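Local coordinates for protein delta-1-pyrroline-5-carboxylate dehydrogenase, mitochondrial (Mus musculus, PDB 4E3X) that oxidises L-glutamate gamma-semialdehyde to L-glutamate with NAD+ in mitochondria, the second step of proline breakdown, and works as a homodimer, at residues T290-H293 with L294-V298; A299-L302 with D303-R306. All blocks are in the same frame, centred on the assembly; numbering follows the deposited sequence.

Interaction 1: residues T290-H293 with L294-V298. With PRO (proline), chain C.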
loop_
_atom_site.group_PDB
_atom_site.type_symbol
_atom_site.label_atom_id
_atom_site.label_comp_id
_atom_site.label_asym_id
_atom_site.label_seq_id
_atom_site.Cartn_x
_atom_site.Cartn_y
_atom_site.Cartn_z
ATOM N N THR B 290 -1.029 -17.539 10.294
ATOM C CA THR B 290 -1.157 -16.485 11.292
ATOM C C THR B 290 -1.490 -15.133 10.645
ATOM O O THR B 290 -2.357 -14.395 11.133
ATOM C CB THR B 290 0.106 -16.376 12.164
ATOM O OG1 THR B 290 0.322 -17.628 12.827
ATOM C CG2 THR B 290 -0.045 -15.270 13.206
ATOM N N PHE B 291 -0.824 -14.817 9.539
ATOM C CA PHE B 291 -1.117 -13.578 8.827
ATOM C C PHE B 291 -2.576 -13.552 8.359
ATOM O O PHE B 291 -3.274 -12.550 8.516
ATOM C CB PHE B 291 -0.148 -13.371 7.656
ATOM C CG PHE B 291 -0.305 -12.046 6.969
ATOM C CD1 PHE B 291 -0.147 -10.857 7.671
ATOM C CD2 PHE B 291 -0.617 -11.983 5.618
ATOM C CE1 PHE B 291 -0.300 -9.634 7.038
ATOM C CE2 PHE B 291 -0.769 -10.766 4.983
ATOM C CZ PHE B 291 -0.620 -9.593 5.689
ATOM N N LYS B 292 -3.040 -14.661 7.797
ATOM C CA LYS B 292 -4.432 -14.738 7.368
ATOM C C LYS B 292 -5.398 -14.558 8.536
ATOM O O LYS B 292 -6.428 -13.901 8.401
ATOM C CB LYS B 292 -4.710 -16.071 6.679
ATOM C CG LYS B 292 -4.044 -16.205 5.315
ATOM C CD LYS B 292 -4.655 -17.325 4.467
ATOM C CE LYS B 292 -4.785 -18.610 5.236
ATOM N NZ LYS B 292 -5.166 -19.737 4.336
ATOM N N HIS B 293 -5.065 -15.151 9.678
ATOM C CA HIS B 293 -5.908 -15.040 10.859
ATOM C C HIS B 293 -6.029 -13.578 11.300
ATOM O O HIS B 293 -7.127 -13.087 11.560
ATOM C CB HIS B 293 -5.327 -15.895 11.986
ATOM C CG HIS B 293 -6.101 -15.824 13.261
ATOM N ND1 HIS B 293 -7.386 -16.304 13.374
ATOM C CD2 HIS B 293 -5.773 -15.328 14.478
ATOM C CE1 HIS B 293 -7.815 -16.115 14.610
ATOM N NE2 HIS B 293 -6.854 -15.532 15.301
ATOM N N LEU B 294 -4.897 -12.881 11.360
ATOM C CA LEU B 294 -4.914 -11.458 11.711
ATOM C C LEU B 294 -5.737 -10.641 10.715
ATOM O O LEU B 294 -6.498 -9.748 11.099
ATOM C CB LEU B 294 -3.487 -10.918 11.802
ATOM C CG LEU B 294 -2.680 -11.459 12.978
ATOM C CD1 LEU B 294 -1.204 -11.203 12.761
ATOM C CD2 LEU B 294 -3.148 -10.849 14.301
ATOM N N TRP B 295 -5.577 -10.947 9.433
ATOM C CA TRP B 295 -6.337 -10.283 8.386
ATOM C C TRP B 295 -7.837 -10.467 8.612
ATOM O O TRP B 295 -8.617 -9.516 8.487
ATOM C CB TRP B 295 -5.887 -10.847 7.042
ATOM C CG TRP B 295 -6.460 -10.237 5.793
ATOM C CD1 TRP B 295 -7.778 -10.142 5.434
ATOM C CD2 TRP B 295 -5.706 -9.733 4.690
ATOM N NE1 TRP B 295 -7.885 -9.582 4.181
ATOM C CE2 TRP B 295 -6.630 -9.320 3.704
ATOM C CE3 TRP B 295 -4.337 -9.581 4.442
ATOM C CZ2 TRP B 295 -6.224 -8.762 2.490
ATOM C CZ3 TRP B 295 -3.936 -9.023 3.244
ATOM C CH2 TRP B 295 -4.880 -8.622 2.279
ATOM N N ARG B 296 -8.243 -11.683 8.950
ATOM C CA ARG B 296 -9.649 -11.983 9.198
ATOM C C ARG B 296 -10.169 -11.335 10.491
ATOM O O ARG B 296 -11.326 -10.932 10.572
ATOM C CB ARG B 296 -9.882 -13.502 9.185
ATOM C CG ARG B 296 -9.801 -14.122 7.772
ATOM C CD ARG B 296 -9.966 -15.646 7.781
ATOM N NE ARG B 296 -10.464 -16.173 6.504
ATOM C CZ ARG B 296 -9.850 -17.090 5.753
ATOM N NH1 ARG B 296 -8.688 -17.604 6.120
ATOM N NH2 ARG B 296 -10.408 -17.494 4.617
ATOM N N GLN B 297 -9.312 -11.236 11.503
ATOM C CA GLN B 297 -9.714 -10.542 12.724
ATOM C C GLN B 297 -9.973 -9.061 12.469
ATOM O O GLN B 297 -10.927 -8.483 12.988
ATOM C CB GLN B 297 -8.669 -10.704 13.820
ATOM C CG GLN B 297 -8.654 -12.107 14.394
ATOM C CD GLN B 297 -7.763 -12.237 15.610
ATOM O OE1 GLN B 297 -6.565 -11.974 15.539
ATOM N NE2 GLN B 297 -8.344 -12.650 16.735
ATOM N N VAL B 298 -9.130 -8.442 11.653
ATOM C CA VAL B 298 -9.354 -7.051 11.293
ATOM C C VAL B 298 -10.662 -6.899 10.508
ATOM O O VAL B 298 -11.460 -6.003 10.777
ATOM C CB VAL B 298 -8.165 -6.494 10.499
ATOM C CG1 VAL B 298 -8.527 -5.164 9.859
ATOM C CG2 VAL B 298 -6.959 -6.344 11.418
HETATM N N PRO C . -4.455 -17.295 -0.222
HETATM C CA PRO C . -3.315 -18.217 -0.239
HETATM C C PRO C . -3.381 -19.146 0.956
HETATM O O PRO C . -4.260 -18.968 1.799
HETATM C CB PRO C . -2.108 -17.283 -0.108
HETATM C CG PRO C . -2.618 -15.922 -0.491
HETATM C CD PRO C . -4.022 -15.903 0.000
HETATM O OXT PRO C . -2.582 -20.077 1.094
#
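From Thr290 to Gln297 the chain is regular alpha-helix, stitched by four i to i+4 hydrogen bonds. The first, Leu294 N to Thr290 O, spans 3.0 Å and is nearly straight at 168°; Trp295 N bonds Phe291 O, Arg296 N bonds Lys292 O and Gln297 N bonds His293 O. The same spacing pairs the side chains. Phe291 and Trp295 both carry CG anti to the backbone N (chi1 -174° and -175°), which brings Phe291 CE2 to the edge of the indole, 3.8 Å from Trp295 CE3. Gln297 CG lies over a face of the His293 imidazole, 4.2 Å from its centroid, while Gln297 NE2 is hydrogen-bonded to Asp271 OD1. Lys292 and Arg296 run side by side: Lys292 NZ gives a 2.8 Å hydrogen bond to carboxylate O of a cryoprotectant proline and a salt bridge to Asp303 of the second subunit, which Arg296 also reaches in one of its two conformers. Thr290 belongs to the NAD+ site. As the helix of a beta-alpha-beta unit, the segment packs Leu294 on Phe284 of strand 279-285, Phe291 and Trp295 on Leu311 of strand 310-314, and Gln297 on Thr274 of helix 266-274.

Interaction 2: residues A299-L302 with D303-R306. With PRO (proline), chain I.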
loop_
_atom_site.group_PDB
_atom_site.type_symbol
_atom_site.label_atom_id
_atom_site.label_comp_id
_atom_site.label_asym_id
_atom_site.label_seq_id
_atom_site.Cartn_x
_atom_site.Cartn_y
_atom_site.Cartn_z
ATOM N N ALA B 299 -10.910 -7.800 9.565
ATOM C CA ALA B 299 -12.149 -7.739 8.802
ATOM C C ALA B 299 -13.375 -7.905 9.706
ATOM O O ALA B 299 -14.365 -7.186 9.556
ATOM C CB ALA B 299 -12.151 -8.774 7.719
ATOM N N GLN B 300 -13.306 -8.843 10.648
ATOM C CA GLN B 300 -14.402 -9.083 11.582
ATOM C C GLN B 300 -14.722 -7.822 12.367
ATOM O O GLN B 300 -15.888 -7.505 12.601
ATOM C CB GLN B 300 -14.036 -10.222 12.540
ATOM C CG GLN B 300 -15.070 -10.513 13.629
ATOM C CD GLN B 300 -14.577 -11.524 14.658
ATOM O OE1 GLN B 300 -13.376 -11.631 14.923
ATOM N NE2 GLN B 300 -15.506 -12.271 15.246
ATOM N N ASN B 301 -13.677 -7.111 12.777
ATOM C CA ASN B 301 -13.839 -5.930 13.619
ATOM C C ASN B 301 -13.844 -4.612 12.854
ATOM O O ASN B 301 -13.684 -3.547 13.445
ATOM C CB ASN B 301 -12.777 -5.910 14.715
ATOM C CG ASN B 301 -13.057 -6.917 15.805
ATOM O OD1 ASN B 301 -14.140 -7.514 15.858
ATOM N ND2 ASN B 301 -12.090 -7.110 16.693
ATOM N N LEU B 302 -14.063 -4.683 11.546
ATOM C CA LEU B 302 -13.890 -3.516 10.685
ATOM C C LEU B 302 -14.754 -2.318 11.090
ATOM O O LEU B 302 -14.344 -1.175 10.903
ATOM C CB LEU B 302 -14.131 -3.892 9.220
ATOM C CG LEU B 302 -13.549 -2.956 8.160
ATOM C CD1 LEU B 302 -12.048 -2.790 8.362
ATOM C CD2 LEU B 302 -13.850 -3.487 6.771
ATOM N N ASP B 303 -15.935 -2.577 11.653
ATOM C CA ASP B 303 -16.831 -1.493 12.078
ATOM C C ASP B 303 -16.203 -0.587 13.132
ATOM O O ASP B 303 -16.452 0.616 13.146
ATOM C CB ASP B 303 -18.134 -2.034 12.680
ATOM C CG ASP B 303 -18.982 -2.812 11.692
ATOM O OD1 ASP B 303 -18.771 -2.701 10.473
ATOM O OD2 ASP B 303 -19.893 -3.530 12.155
ATOM N N ARG B 304 -15.416 -1.159 14.036
ATOM C CA ARG B 304 -14.963 -0.393 15.195
ATOM C C ARG B 304 -13.773 0.524 14.919
ATOM O O ARG B 304 -13.586 1.517 15.618
ATOM C CB ARG B 304 -14.633 -1.314 16.374
ATOM C CG ARG B 304 -13.243 -1.947 16.313
ATOM C CD ARG B 304 -13.025 -2.881 17.497
ATOM N NE ARG B 304 -14.065 -3.904 17.568
ATOM C CZ ARG B 304 -14.230 -4.733 18.594
ATOM N NH1 ARG B 304 -13.421 -4.668 19.643
ATOM N NH2 ARG B 304 -15.205 -5.630 18.571
ATOM N N PHE B 305 -12.963 0.206 13.914
ATOM C CA PHE B 305 -11.738 0.977 13.705
ATOM C C PHE B 305 -12.027 2.396 13.239
ATOM O O PHE B 305 -12.916 2.634 12.423
ATOM C CB PHE B 305 -10.794 0.291 12.716
ATOM C CG PHE B 305 -10.436 -1.110 13.099
ATOM C CD1 PHE B 305 -9.726 -1.373 14.265
ATOM C CD2 PHE B 305 -10.785 -2.170 12.278
ATOM C CE1 PHE B 305 -9.405 -2.678 14.617
ATOM C CE2 PHE B 305 -10.461 -3.472 12.624
ATOM C CZ PHE B 305 -9.772 -3.726 13.795
ATOM N N ARG B 306 -11.255 3.341 13.751
ATOM C CA ARG B 306 -11.375 4.719 13.303
ATOM C C ARG B 306 -10.935 4.904 11.843
ATOM O O ARG B 306 -11.451 5.786 11.142
ATOM C CB ARG B 306 -10.627 5.641 14.259
ATOM C CG ARG B 306 -11.299 5.681 15.618
ATOM C CD ARG B 306 -10.734 6.735 16.542
ATOM N NE ARG B 306 -11.485 6.759 17.793
ATOM C CZ ARG B 306 -11.335 7.676 18.742
ATOM N NH1 ARG B 306 -10.458 8.658 18.585
ATOM N NH2 ARG B 306 -12.068 7.614 19.846
HETATM N N PRO I . -14.391 1.566 10.404
HETATM C CA PRO I . -15.223 2.746 10.174
HETATM C C PRO I . -16.637 2.315 9.841
HETATM O O PRO I . -16.893 1.119 9.718
HETATM C CB PRO I . -14.566 3.399 8.954
HETATM C CG PRO I . -13.189 2.863 8.910
HETATM C CD PRO I . -13.329 1.456 9.389
HETATM O OXT PRO I . -17.536 3.142 9.688
HETATM O O HOH W 1 -17.073 -4.974 13.132
#
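Asn301 and Arg304 close a beta turn just where helix 288-300 gives out and the connection to strand 310-314 begins. Arg304 N donates to Asn301 O over 3.0 Å, with the donor standing above the carbonyl plane rather than on a lone pair. A water continues the chain's polar links, giving a hydrogen to Gln300 O and accepting one from Asp303 N. The Arg304 side chain starts from the position between its backbone N and carbonyl carbon (chi1 82°), and its bend at chi3 then helps lay the guanidinium against the Asn301 amide. The two flat groups are stacked, their planes 16° apart, with Asn301 ND2 over the centre of the guanidinium at a height of 3.7 Å. Both groups also bond main-chain oxygens of the same chain: Asn301 ND2 to Thr274 O, and Arg304 NH1 to Ser275 O. On the Phe305 ring, one face meets the Asn301 carbonyl, whose O is 3.3 Å from Phe305 CE2, and Leu302 CD1 lies 4.2 Å from Phe305 CD2. Stripping the ring back to the methyl of an alanine here would probably open a gap beside Leu302 and the Asn301 carbonyl. The turn also presents main-chain oxygens to a proline of the cryoprotectant, whose N donates to Leu302 O at 2.8 Å and lies 2.7 Å from Phe305 O, and whose carboxylate is met by Lys292 of the second subunit. Carbonyls facing the ammonium end and a lysine facing the carboxylate are consistent with the two charges of a proline zwitterion, and would favour its binding where the subunits meet.

How the interactions relate
Followed from the N terminus, the two contacts come in series, neither nested nor crossed. Interaction 1 spans successive turns of helix 288-300 and closes no loop; interaction 2 closes a tight turn as that helix ends and the chain heads for strand 310-314. Together they follow the helix and the start of the return connection of a beta-alpha-beta unit in the NAD+-binding domain, from the cofactor site, to which Thr290 belongs, outward. Their centres are about 13 Å apart, and they touch where Val298 O lies 3.3 Å from Phe305 CE2. Across the dimer the two are complementary: Lys292 and, in one conformer, Arg296 of one subunit face Asp303 of the other, with a proline close by.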